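Long-range contacts in 6-phosphogluconate dehydrogenase (Pseudomonas syringae, PDB 5U5G), which probably acts as an NADP-dependent reductase at a late stage of fosfomycin biosynthesis, binding NADP+ and (2-oxopropyl)phosphonic acid: residues N177-A185 / F258-F266; L184-S192 / Q279-S287. One frame throughout, in Å; residues are numbered along the deposited sequence.

Contact 1. Residues N177-A185 / F258-F266. With 7VD ((2-oxopropyl)phosphonic acid), chain F.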
# COMPACT_ATOMS: atom_id res chain seq x y z
N ASN A 177 4.31 9.01 6.19
CA ASN A 177 2.92 9.33 6.46
C ASN A 177 2.25 10.06 5.31
O ASN A 177 1.03 9.95 5.15
CB ASN A 177 2.82 10.15 7.74
CG ASN A 177 2.87 9.28 8.97
OD1 ASN A 177 3.56 8.26 8.98
ND2 ASN A 177 2.11 9.65 9.99
N LEU A 178 3.02 10.81 4.52
CA LEU A 178 2.50 11.33 3.26
C LEU A 178 2.03 10.20 2.36
O LEU A 178 0.99 10.31 1.69
CB LEU A 178 3.57 12.15 2.55
CG LEU A 178 3.22 13.44 1.81
CD1 LEU A 178 4.26 13.72 0.71
CD2 LEU A 178 1.80 13.54 1.28
N ALA A 179 2.80 9.11 2.30
CA ALA A 179 2.40 7.96 1.49
C ALA A 179 1.17 7.26 2.07
O ALA A 179 0.30 6.79 1.33
CB ALA A 179 3.56 6.97 1.35
N GLU A 180 1.10 7.17 3.41
CA GLU A 180 -0.12 6.70 4.07
C GLU A 180 -1.32 7.48 3.59
O GLU A 180 -2.36 6.91 3.23
CB GLU A 180 0.01 6.87 5.59
CG GLU A 180 1.12 6.07 6.23
CD GLU A 180 1.12 6.22 7.75
OE1 GLU A 180 0.50 7.17 8.25
OE2 GLU A 180 1.76 5.37 8.43
N SER A 181 -1.20 8.81 3.61
CA SER A 181 -2.32 9.69 3.31
C SER A 181 -2.79 9.49 1.88
O SER A 181 -4.00 9.46 1.62
CB SER A 181 -1.91 11.14 3.56
OG SER A 181 -1.31 11.29 4.84
N ILE A 182 -1.85 9.36 0.95
CA ILE A 182 -2.21 9.12 -0.44
C ILE A 182 -2.87 7.75 -0.59
O ILE A 182 -3.89 7.61 -1.28
CB ILE A 182 -0.98 9.23 -1.35
CG1 ILE A 182 -0.44 10.67 -1.32
CG2 ILE A 182 -1.35 8.81 -2.76
CD1 ILE A 182 1.04 10.82 -1.79
N ASN A 183 -2.29 6.72 0.03
CA ASN A 183 -2.85 5.38 -0.06
C ASN A 183 -4.25 5.33 0.54
O ASN A 183 -5.15 4.67 -0.01
CB ASN A 183 -1.96 4.36 0.68
CG ASN A 183 -0.59 4.21 0.04
OD1 ASN A 183 -0.34 4.71 -1.05
ND2 ASN A 183 0.30 3.50 0.72
N LEU A 184 -4.43 5.98 1.69
CA LEU A 184 -5.72 5.97 2.38
C LEU A 184 -6.78 6.66 1.54
O LEU A 184 -7.89 6.13 1.37
CB LEU A 184 -5.59 6.64 3.75
CG LEU A 184 -6.89 6.72 4.58
CD1 LEU A 184 -7.50 5.34 4.79
CD2 LEU A 184 -6.62 7.38 5.93
N ALA A 185 -6.48 7.85 1.02
CA ALA A 185 -7.47 8.56 0.21
C ALA A 185 -7.80 7.79 -1.06
O ALA A 185 -8.96 7.74 -1.48
CB ALA A 185 -6.98 9.96 -0.12
N PHE A 258 0.11 14.55 -6.24
CA PHE A 258 -0.54 13.63 -5.31
C PHE A 258 -0.31 14.05 -3.87
O PHE A 258 -1.23 14.00 -3.05
CB PHE A 258 -0.07 12.19 -5.54
CG PHE A 258 -0.81 11.50 -6.66
CD1 PHE A 258 -0.32 11.53 -7.96
CD2 PHE A 258 -2.01 10.85 -6.43
CE1 PHE A 258 -1.01 10.91 -9.00
CE2 PHE A 258 -2.70 10.23 -7.45
CZ PHE A 258 -2.19 10.25 -8.75
N SER A 259 0.92 14.50 -3.55
CA SER A 259 1.22 14.99 -2.21
C SER A 259 0.35 16.19 -1.87
O SER A 259 -0.30 16.21 -0.82
CB SER A 259 2.70 15.37 -2.11
OG SER A 259 3.54 14.28 -2.43
N THR A 260 0.33 17.19 -2.75
CA THR A 260 -0.44 18.40 -2.50
C THR A 260 -1.94 18.10 -2.43
O THR A 260 -2.66 18.69 -1.62
CB THR A 260 -0.13 19.45 -3.58
OG1 THR A 260 1.20 19.97 -3.37
CG2 THR A 260 -1.10 20.60 -3.51
N LEU A 261 -2.42 17.16 -3.25
CA LEU A 261 -3.83 16.76 -3.16
C LEU A 261 -4.13 16.12 -1.80
O LEU A 261 -5.18 16.39 -1.21
CB LEU A 261 -4.20 15.80 -4.30
CG LEU A 261 -5.67 15.40 -4.38
CD1 LEU A 261 -6.60 16.62 -4.54
CD2 LEU A 261 -5.84 14.44 -5.56
N ALA A 262 -3.21 15.30 -1.29
CA ALA A 262 -3.41 14.68 0.01
C ALA A 262 -3.48 15.72 1.13
O ALA A 262 -4.30 15.60 2.04
CB ALA A 262 -2.31 13.66 0.29
N MET A 263 -2.64 16.75 1.06
CA MET A 263 -2.69 17.82 2.06
C MET A 263 -4.02 18.56 2.02
O MET A 263 -4.67 18.74 3.06
CB MET A 263 -1.52 18.79 1.85
CG MET A 263 -0.19 18.09 1.86
SD MET A 263 1.15 19.03 1.11
CE MET A 263 2.46 17.82 1.26
N THR A 264 -4.45 18.99 0.83
CA THR A 264 -5.71 19.73 0.74
C THR A 264 -6.90 18.84 1.10
O THR A 264 -7.82 19.28 1.80
CB THR A 264 -5.89 20.33 -0.65
OG1 THR A 264 -5.94 19.28 -1.62
CG2 THR A 264 -4.74 21.26 -0.98
N THR A 265 -6.89 17.58 0.64
CA THR A 265 -8.04 16.70 0.86
C THR A 265 -8.31 16.49 2.35
O THR A 265 -9.45 16.61 2.81
CB THR A 265 -7.84 15.34 0.18
OG1 THR A 265 -7.70 15.50 -1.24
CG2 THR A 265 -9.03 14.43 0.45
N PHE A 266 -7.27 16.16 3.12
CA PHE A 266 -7.52 15.86 4.52
C PHE A 266 -7.76 17.14 5.32
O PHE A 266 -8.46 17.10 6.35
CB PHE A 266 -6.38 15.02 5.09
CG PHE A 266 -6.45 13.56 4.68
CD1 PHE A 266 -7.32 12.69 5.34
CD2 PHE A 266 -5.69 13.08 3.61
CE1 PHE A 266 -7.42 11.34 4.95
CE2 PHE A 266 -5.77 11.74 3.23
CZ PHE A 266 -6.64 10.87 3.88
P1 7VD F . 0.66 5.10 11.64
C1 7VD F . -0.37 6.49 12.19
O2 7VD F . 1.93 5.50 10.94
O3 7VD F . 0.98 4.16 12.78
O4 7VD F . -0.29 4.44 10.68
C6 7VD F . 0.26 7.86 12.11
O7 7VD F . 1.46 8.03 12.34
C8 7VD F . -0.67 8.98 11.73
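With CG anti to the carbonyl carbon (chi1 -77°), Phe266 sends its ring across to the backbone of Ser181, and Ile182, whose CG1 also lies beside its own backbone N (chi1 -65°), lays its longer branch along the opposing helix at Phe258 and Ala262. The two helices cross at 74°, and at the crossing Ala262 CB sits between Ile182 CG1 (3.9 Å) and Ser181 CB (4.1 Å). The Phe266 ring presents its edge to Ser181 O, with CE2 3.3 Å away, while Leu184 CD2 and Ala185 CB also touch that end of the ring, the Leu184 side chain crossing it at about a right angle. At the other end of the contact Leu178 forks over Ser259: its CD1 is 3.3 Å from Ser259 OG, and its CD2 touches the methyl of Ala262 and CE of Met263. That hydroxyl is hydrogen-bonded to Gln193 of the second subunit. Ser181 OG turns back along its own helix to Asn177 O (2.7 Å), which also accepts from Ser181 N on the opposite face of the carbonyl plane; this fixes the hydroxyl, while CB packs on Ala262 and Phe266. An adjoining side of helix 177-185 serves the ligand. Asn177 ND2 donates a nearly straight bond of 2.9 Å to O7 of the phosphonate ligand, while its OD1 is held by Lys173; Glu180 OE2 lies 2.5 Å from ligand O2, and its OE1 forms a salt bridge to Arg239. Lys173 and Asn177, one turn apart, are consistent with the Lys-x-x-x-Asn pattern of the beta-hydroxyacid dehydrogenase family, in which a long helix of the all-helical C-terminal domain both lines the substrate site and packs into the domain core.

Contact 2. Residues L184-S192 / Q279-S287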
# COMPACT_ATOMS: atom_id res chain seq x y z
N LEU A 184 -4.43 5.98 1.69
CA LEU A 184 -5.72 5.97 2.38
C LEU A 184 -6.78 6.66 1.54
O LEU A 184 -7.89 6.13 1.37
CB LEU A 184 -5.59 6.64 3.75
CG LEU A 184 -6.89 6.72 4.58
CD1 LEU A 184 -7.50 5.34 4.79
CD2 LEU A 184 -6.62 7.38 5.93
N ALA A 185 -6.48 7.85 1.02
CA ALA A 185 -7.47 8.56 0.21
C ALA A 185 -7.80 7.79 -1.06
O ALA A 185 -8.96 7.74 -1.48
CB ALA A 185 -6.98 9.96 -0.12
N GLY A 186 -6.79 7.18 -1.69
CA GLY A 186 -7.07 6.35 -2.85
C GLY A 186 -7.91 5.14 -2.51
O GLY A 186 -8.86 4.80 -3.22
N ALA A 187 -7.57 4.47 -1.40
CA ALA A 187 -8.31 3.26 -1.03
C ALA A 187 -9.76 3.58 -0.74
O ALA A 187 -10.66 2.84 -1.16
CB ALA A 187 -7.64 2.57 0.16
N ILE A 188 -10.03 4.70 -0.06
CA ILE A 188 -11.41 5.11 0.21
C ILE A 188 -12.15 5.44 -1.09
O ILE A 188 -13.34 5.14 -1.24
CB ILE A 188 -11.43 6.29 1.21
CG1 ILE A 188 -10.94 5.83 2.57
CG2 ILE A 188 -12.85 6.87 1.35
CD1 ILE A 188 -10.88 6.94 3.62
N GLU A 189 -11.46 6.05 -2.05
CA GLU A 189 -12.11 6.31 -3.33
C GLU A 189 -12.44 5.01 -4.06
O GLU A 189 -13.51 4.87 -4.64
CB GLU A 189 -11.24 7.21 -4.20
CG GLU A 189 -11.25 8.65 -3.74
CD GLU A 189 -10.52 9.57 -4.70
OE1 GLU A 189 -10.38 9.20 -5.88
OE2 GLU A 189 -10.10 10.66 -4.27
N VAL A 190 -11.52 4.05 -4.01
CA VAL A 190 -11.73 2.81 -4.75
C VAL A 190 -12.83 1.97 -4.09
O VAL A 190 -13.71 1.44 -4.78
CB VAL A 190 -10.39 2.06 -4.85
CG1 VAL A 190 -10.60 0.59 -5.12
CG2 VAL A 190 -9.56 2.70 -5.97
N ILE A 191 -12.82 1.88 -2.76
CA ILE A 191 -13.89 1.18 -2.06
C ILE A 191 -15.24 1.84 -2.34
O ILE A 191 -16.24 1.16 -2.59
CB ILE A 191 -13.60 1.12 -0.54
CG1 ILE A 191 -12.35 0.27 -0.27
CG2 ILE A 191 -14.81 0.56 0.20
CD1 ILE A 191 -11.80 0.44 1.11
N SER A 192 -15.27 3.17 -2.31
CA SER A 192 -16.53 3.89 -2.51
C SER A 192 -17.10 3.63 -3.90
O SER A 192 -18.30 3.36 -4.05
CB SER A 192 -16.33 5.39 -2.29
OG SER A 192 -15.93 5.62 -0.95
N GLN A 279 -9.67 9.82 10.65
CA GLN A 279 -9.06 10.04 9.34
C GLN A 279 -9.89 9.43 8.21
O GLN A 279 -9.95 9.98 7.11
CB GLN A 279 -7.63 9.47 9.31
CG GLN A 279 -7.56 8.00 9.73
CD GLN A 279 -6.17 7.40 9.65
OE1 GLN A 279 -5.22 8.05 9.22
NE2 GLN A 279 -6.05 6.15 10.10
N CYS A 280 -10.54 8.30 8.47
CA CYS A 280 -11.35 7.62 7.46
C CYS A 280 -12.68 8.30 7.19
O CYS A 280 -13.45 7.78 6.39
CB CYS A 280 -11.59 6.17 7.86
SG CYS A 280 -10.10 5.18 7.97
N GLN A 281 -12.97 9.45 7.81
CA GLN A 281 -14.21 10.16 7.50
C GLN A 281 -14.21 10.78 6.10
O GLN A 281 -15.23 11.34 5.68
CB GLN A 281 -14.48 11.23 8.56
CG GLN A 281 -15.32 10.68 9.73
CD GLN A 281 -16.71 10.25 9.27
OE1 GLN A 281 -17.52 11.09 8.89
NE2 GLN A 281 -16.97 8.95 9.28
N TYR A 282 -13.09 10.70 5.37
CA TYR A 282 -13.15 10.96 3.93
C TYR A 282 -14.27 10.16 3.27
O TYR A 282 -14.86 10.63 2.29
CB TYR A 282 -11.80 10.61 3.29
CG TYR A 282 -11.67 11.01 1.81
CD1 TYR A 282 -12.21 12.19 1.34
CD2 TYR A 282 -10.96 10.21 0.92
CE1 TYR A 282 -12.06 12.57 -0.00
CE2 TYR A 282 -10.81 10.58 -0.42
CZ TYR A 282 -11.35 11.75 -0.87
OH TYR A 282 -11.20 12.10 -2.20
N PHE A 283 -14.57 8.95 3.78
CA PHE A 283 -15.69 8.16 3.28
C PHE A 283 -16.97 8.98 3.23
O PHE A 283 -17.65 9.03 2.20
CB PHE A 283 -15.93 6.93 4.19
CG PHE A 283 -15.25 5.68 3.72
CD1 PHE A 283 -15.57 5.10 2.49
CD2 PHE A 283 -14.31 5.05 4.53
CE1 PHE A 283 -14.93 3.93 2.08
CE2 PHE A 283 -13.69 3.88 4.14
CZ PHE A 283 -13.99 3.32 2.90
N SER A 284 -17.31 9.64 4.33
CA SER A 284 -18.57 10.37 4.36
C SER A 284 -18.49 11.67 3.58
O SER A 284 -19.47 12.07 2.94
CB SER A 284 -19.01 10.61 5.80
OG SER A 284 -18.08 11.45 6.47
N VAL A 285 -17.33 12.34 3.60
CA VAL A 285 -17.17 13.56 2.80
C VAL A 285 -17.29 13.24 1.33
O VAL A 285 -17.94 13.96 0.56
CB VAL A 285 -15.83 14.24 3.12
CG1 VAL A 285 -15.52 15.32 2.09
CG2 VAL A 285 -15.84 14.81 4.53
N LEU A 286 -16.69 12.12 0.91
CA LEU A 286 -16.75 11.72 -0.49
C LEU A 286 -18.18 11.69 -0.99
O LEU A 286 -18.50 12.27 -2.03
CB LEU A 286 -16.07 10.36 -0.65
CG LEU A 286 -15.38 10.02 -1.96
CD1 LEU A 286 -14.74 11.23 -2.60
CD2 LEU A 286 -14.34 8.97 -1.64
N SER A 287 -19.07 11.02 -0.26
CA SER A 287 -20.48 10.96 -0.62
C SER A 287 -21.25 12.24 -0.29
O SER A 287 -22.41 12.36 -0.69
CB SER A 287 -21.15 9.77 0.06
OG SER A 287 -20.81 9.70 1.44
O HOH W 1 -18.06 7.26 0.25
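Ile188 and Phe283 bring the two backbones nearest each other, with 6.1 Å from CA to CA. Helix 184-192 runs at 54° to helix 282-287, their axes 9.8 Å apart at closest approach, and a short 3-10 turn, residues 279-281, leads the second segment in. Ile188 lies at the centre of the contact. Its CG2 stands over one face of the Phe283 ring, 3.5 Å from the centroid and 17° off the normal, a CH-pi contact, while its CD1 leans on Tyr282 CB and Cys280 O. A chi1 of -67° sets CG2 anti to the backbone N, which puts that methyl over the phenyl ring, and CG1 beside the N, which carries CD1 to Tyr282. Ile191 CG2 meets the same phenyl ring at its edge. Farther along, Leu286 CD2 packs against Glu189 CG at 3.7 Å and also lies over one face of the Tyr282 ring, toward its rim. At the start of the contact Leu184 CD2 lies against the amide of Gln279, whose OE1 is bonded to Arg239, and Leu184 CD1 reaches Cys280 SG. Tyr282 sets the edge of its ring beside Ala185 O and gives its hydroxyl proton to Glu189 OE2 (2.8 Å), on the anti side of the carboxylate and somewhat out of its plane. Water joins the far end, donating to both Ser192 OG (2.9 Å) and Phe283 O (2.7 Å); Ser192 OG itself donates to Ile188 O. The buried carboxylate of Glu189 has further partners: Phe258 N of the second subunit reaches OE2 and Ser259 OG of that subunit reaches OE1. Several donors converging on one acid group would probably stabilise its negative charge, and the bonds from the second subunit join this contact to the dimer interface.

Overall arrangement
Both contacts share helix 168-196: contact 1 uses 177-185 and contact 2 takes over at Leu184 and Ala185, their centres 11 Å apart. The partner helices, 257-273 and 282-287, follow each other in the chain and touch directly, Thr265 CG2 lying 3.6 Å from Tyr282 CE1, and Phe266 CE1 lies 3.6 Å from Gln279 O. Only contact 1 supplies residues of the phosphonate pocket, yet the side chain of Gln279 in contact 2 is about 5 Å from the ligand, and Arg239 of that pocket binds both Glu180 and Gln279. The shared Leu184 side chain is about 11 Å from NADP. Across the dimer, contact 1 of one subunit meets contact 2 of the other.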